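Local atomic coordinates of DNA helicase RecQ (Deinococcus radiodurans, PDB entry 2RHF), a protein that probably unwinds duplex DNA in the 3'-5' direction by coupling translocation to ATP hydrolysis, here represented by its C-terminal HRDC domain 3. Residues Glu9-Leu14 and Asp69-Val74; Leu35-Ala40 and Glu51-Gly56. All coordinates share one frame; numbering follows the deposited sequence.

Contact 1 (Glu9-Leu14 and Asp69-Val74)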
# COMPACT_ATOMS: atom_id res chain seq x y z
N GLU A 9 -0.95 7.02 -6.89
CA GLU A 9 0.10 6.77 -7.86
C GLU A 9 1.28 6.03 -7.23
O GLU A 9 1.79 5.06 -7.80
CB GLU A 9 0.60 8.07 -8.51
CG GLU A 9 1.87 7.86 -9.39
CD GLU A 9 2.49 9.14 -9.94
OE1 GLU A 9 1.81 10.19 -9.98
OE2 GLU A 9 3.68 9.11 -10.35
N ALA A 10 1.73 6.49 -6.06
CA ALA A 10 2.85 5.83 -5.39
C ALA A 10 2.49 4.40 -5.05
O ALA A 10 3.32 3.50 -5.19
CB ALA A 10 3.26 6.59 -4.15
N LEU A 11 1.26 4.17 -4.61
CA LEU A 11 0.84 2.82 -4.27
C LEU A 11 0.76 1.92 -5.51
O LEU A 11 1.11 0.75 -5.44
CB LEU A 11 -0.47 2.85 -3.51
CG LEU A 11 -0.35 3.44 -2.10
CD1 LEU A 11 -1.72 3.83 -1.59
CD2 LEU A 11 0.36 2.49 -1.13
N ARG A 12 0.33 2.48 -6.64
CA ARG A 12 0.34 1.72 -7.89
C ARG A 12 1.77 1.40 -8.33
O ARG A 12 2.05 0.30 -8.82
CB ARG A 12 -0.37 2.48 -9.01
CG ARG A 12 -1.88 2.38 -8.92
CD ARG A 12 -2.59 2.90 -10.17
NE ARG A 12 -3.99 2.49 -10.10
CZ ARG A 12 -4.94 3.13 -9.41
NH1 ARG A 12 -4.66 4.27 -8.79
NH2 ARG A 12 -6.17 2.65 -9.36
N GLU A 13 2.68 2.36 -8.15
CA GLU A 13 4.10 2.15 -8.47
C GLU A 13 4.69 1.08 -7.56
O GLU A 13 5.43 0.20 -8.01
CB GLU A 13 4.86 3.47 -8.35
CG GLU A 13 4.49 4.43 -9.49
CD GLU A 13 4.92 5.87 -9.27
OE1 GLU A 13 5.32 6.26 -8.15
OE2 GLU A 13 4.83 6.65 -10.25
N LEU A 14 4.36 1.14 -6.28
CA LEU A 14 4.82 0.11 -5.34
C LEU A 14 4.27 -1.25 -5.76
O LEU A 14 5.01 -2.25 -5.79
CB LEU A 14 4.37 0.43 -3.92
CG LEU A 14 4.62 -0.69 -2.92
CD1 LEU A 14 6.11 -1.04 -2.79
CD2 LEU A 14 4.04 -0.35 -1.58
N ASP A 69 6.35 3.22 3.75
CA ASP A 69 7.40 4.03 3.14
C ASP A 69 6.88 4.74 1.88
O ASP A 69 7.23 5.90 1.64
CB ASP A 69 8.61 3.11 2.85
CG ASP A 69 9.74 3.79 2.11
OD1 ASP A 69 10.08 4.96 2.41
OD2 ASP A 69 10.33 3.09 1.26
N ALA A 70 6.06 4.07 1.08
CA ALA A 70 5.46 4.72 -0.09
C ALA A 70 4.61 5.93 0.35
O ALA A 70 4.72 7.03 -0.21
CB ALA A 70 4.63 3.74 -0.90
N ILE A 71 3.76 5.72 1.35
CA ILE A 71 2.92 6.78 1.87
C ILE A 71 3.78 7.93 2.41
O ILE A 71 3.53 9.10 2.11
CB ILE A 71 1.96 6.21 2.93
CG1 ILE A 71 0.92 5.31 2.26
CG2 ILE A 71 1.28 7.33 3.72
CD1 ILE A 71 0.16 4.41 3.20
N ASN A 72 4.80 7.61 3.21
CA ASN A 72 5.66 8.64 3.78
C ASN A 72 6.44 9.40 2.74
O ASN A 72 6.65 10.61 2.88
CB ASN A 72 6.60 8.02 4.80
CG ASN A 72 5.89 7.66 6.08
OD1 ASN A 72 4.95 8.33 6.46
ND2 ASN A 72 6.33 6.61 6.73
N THR A 73 6.85 8.73 1.68
CA THR A 73 7.59 9.39 0.62
C THR A 73 6.73 10.47 -0.02
O THR A 73 7.21 11.57 -0.33
CB THR A 73 8.11 8.37 -0.41
OG1 THR A 73 9.04 7.48 0.23
CG2 THR A 73 8.84 9.06 -1.55
N VAL A 74 5.45 10.16 -0.24
CA VAL A 74 4.52 11.15 -0.78
C VAL A 74 4.22 12.26 0.23
O VAL A 74 4.25 13.44 -0.12
CB VAL A 74 3.22 10.47 -1.24
CG1 VAL A 74 2.16 11.52 -1.63
CG2 VAL A 74 3.51 9.51 -2.39
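Ala10 and Val74 make the tightest touch between segments 9-14 and 69-74, which lie on helix 4-22 and helix 57-76: Ala10 CB lies 3.4 Å from Val74 CG2, shorter than an ordinary van der Waals contact between methyl groups. The segments run roughly antiparallel, their axes 9.2 Å apart at closest approach with 142° between their directions. Two alanines meet where the backbones come together, Ala10 CA and Ala70 CA being 6.0 Å apart, and the small methyls permit this approach. Ala10 CB is also 4.2 Å from Ala70 O, a looser approach to the backbone of the second helix.

Leu14 extends the interface toward the preceding turn of helix 57-76. Its CB already points at the partner and stands 4.5 Å from Ala70 CB. CG, anti to the backbone N (chi1 171°), branches a little farther from that methyl. From there CD2 turns back to meet Ala70 CB at 4.2 Å, whereas CD1 diverges from it; beyond the segment, the leucine side chain packs on Arg66 and Ile67. Leu11 contributes through one branch only, CD2, which bridges Ala70 and Ile71 and comes within 4.4 Å of Ile71 CG1. On the second helix, Val74 and Ile71 also press against Leu7, one turn before Leu11, continuing the apolar seam.

Thr73 spends its hydroxyl within its own helix, OG1 donating to Asp69 O at 2.8 Å from above the carbonyl plane, while Thr73 N reaches the same oxygen from the opposite face. The two terminal helices of this HRDC domain are therefore joined here by aliphatic packing without a hydrogen bond between the segments, close at the alanine-valine touch and looser around the leucine tips.

Contact 2 (Leu35-Ala40 and Glu51-Gly56)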
# COMPACT_ATOMS: atom_id res chain seq x y z
N LEU A 35 -6.04 -0.59 -2.21
CA LEU A 35 -5.24 0.56 -2.60
C LEU A 35 -5.95 1.87 -2.26
O LEU A 35 -5.35 2.79 -1.66
CB LEU A 35 -4.92 0.47 -4.09
CG LEU A 35 -3.88 1.45 -4.64
CD1 LEU A 35 -3.25 0.88 -5.88
CD2 LEU A 35 -4.48 2.81 -4.93
N GLU A 36 -7.24 1.95 -2.57
CA GLU A 36 -8.02 3.13 -2.27
C GLU A 36 -8.14 3.38 -0.79
O GLU A 36 -8.08 4.52 -0.36
CB GLU A 36 -9.38 3.02 -2.92
CG GLU A 36 -9.29 3.29 -4.42
CD GLU A 36 -10.30 2.58 -5.25
OE1 GLU A 36 -11.35 2.13 -4.72
OE2 GLU A 36 -10.04 2.47 -6.46
N ALA A 37 -8.31 2.32 -0.01
CA ALA A 37 -8.37 2.46 1.44
C ALA A 37 -7.03 2.94 2.00
O ALA A 37 -7.00 3.76 2.92
CB ALA A 37 -8.80 1.14 2.07
N LEU A 38 -5.92 2.44 1.46
CA LEU A 38 -4.60 2.92 1.87
C LEU A 38 -4.42 4.39 1.59
O LEU A 38 -3.93 5.15 2.43
CB LEU A 38 -3.50 2.10 1.19
CG LEU A 38 -3.36 0.64 1.64
CD1 LEU A 38 -2.47 -0.14 0.69
CD2 LEU A 38 -2.83 0.57 3.09
N ALA A 39 -4.84 4.82 0.40
CA ALA A 39 -4.70 6.22 0.02
C ALA A 39 -5.59 7.13 0.87
O ALA A 39 -5.18 8.23 1.22
CB ALA A 39 -4.99 6.41 -1.46
N ALA A 40 -6.79 6.66 1.19
CA ALA A 40 -7.74 7.46 1.96
C ALA A 40 -7.34 7.52 3.43
O ALA A 40 -7.40 8.58 4.05
CB ALA A 40 -9.15 6.87 1.82
N GLU A 51 -5.92 -1.88 10.41
CA GLU A 51 -7.28 -1.37 10.29
C GLU A 51 -7.75 -1.21 8.84
O GLU A 51 -8.90 -0.85 8.60
CB GLU A 51 -7.40 -0.05 11.05
CG GLU A 51 -7.07 -0.16 12.54
CD GLU A 51 -6.76 1.18 13.20
OE1 GLU A 51 -6.62 2.20 12.48
OE2 GLU A 51 -6.66 1.21 14.44
N VAL A 52 -6.87 -1.46 7.88
CA VAL A 52 -7.19 -1.25 6.46
C VAL A 52 -7.96 -2.44 5.88
O VAL A 52 -7.44 -3.55 5.86
CB VAL A 52 -5.92 -1.02 5.63
CG1 VAL A 52 -6.27 -0.89 4.14
CG2 VAL A 52 -5.19 0.22 6.12
N PRO A 53 -9.22 -2.21 5.41
CA PRO A 53 -10.00 -3.30 4.82
C PRO A 53 -9.31 -3.98 3.64
O PRO A 53 -8.77 -3.31 2.75
CB PRO A 53 -11.29 -2.62 4.35
CG PRO A 53 -11.40 -1.40 5.17
CD PRO A 53 -9.99 -0.95 5.44
N GLY A 54 -9.32 -5.31 3.64
CA GLY A 54 -8.87 -6.07 2.50
C GLY A 54 -7.38 -6.34 2.44
O GLY A 54 -6.94 -7.11 1.59
N LEU A 55 -6.60 -5.73 3.34
CA LEU A 55 -5.16 -5.91 3.30
C LEU A 55 -4.73 -7.24 3.93
O LEU A 55 -4.21 -8.10 3.24
CB LEU A 55 -4.42 -4.72 3.92
CG LEU A 55 -2.90 -4.75 3.82
CD1 LEU A 55 -2.43 -4.79 2.38
CD2 LEU A 55 -2.32 -3.55 4.54
N GLY A 56 -4.98 -7.40 5.22
CA GLY A 56 -4.75 -8.69 5.91
C GLY A 56 -3.35 -8.88 6.42
O GLY A 56 -2.41 -8.22 5.98
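Val52 fits against two consecutive residues of helix 32-41, and its two methyls divide the work. CG1, anti to the backbone N (chi1 176°), sits 3.8 Å from Ala37 CB and also reaches the Leu38 side chain. CG2 meets Leu38 CD2 at 3.9 Å. The Leu38 and Val52 side chains cross at about a right angle, with the leucine CD2 branch touching both valine methyls. This is the closely packed, buried part of the contact, and the backbones come nearest at the same place, Ala37 CA standing 6.4 Å from Val52 CA.

The packing thins on either side of it. At the solvent-exposed margin, Pro53 brings the CD corner of its ring to within 4.1 Å of Ala37 CB, beside the CG1 contact. Deeper in, Leu55 approaches Leu38 more loosely, with 4.4 Å between Leu55 CD2 and Leu38 CD2. Between these two, the loop bends at Gly54, whose positive phi (85°) suits a glycine, and a weak backbone bond from Leu55 N to Val52 O spans the turn.

The Val-Pro-Gly-Leu-Gly sequence resembles the hairpin of helix-hairpin-helix motifs, and Gly56 occupies the N-cap position of the helix that follows. The loop thus connects helix 46-49 to helix 57-76 while packing against helix 32-41. Leu38 and Leu55 both touch Leu49 of the short helix and Ile67 of the long one, Leu38 also packs on Leu11 of helix 4-22, and Pro43 adjoins Leu38 and Val52, placing the contact where these helices converge in an all-helical domain.

Overall arrangement
Contacts 1 and 2 lie on opposite sides of the centre of the chain, each about 7 Å from it, with about 13 Å between their own centres. Along the sequence, the segments of contact 2 both fall between those of contact 1, so the pairing of the first and last helices brackets helix 32-41 and the loop. Leu11 links the two directly: its CD1 packs 3.7 Å from Leu38 CB, while its other branch serves contact 1. Alongside, Arg12 CG lies 3.7 Å from Leu35 CD1. Through Leu11, the apolar packing of contact 1 runs on into the more buried contact 2 within the HRDC domain; the helicase motor domains belong to other parts of the full-length protein.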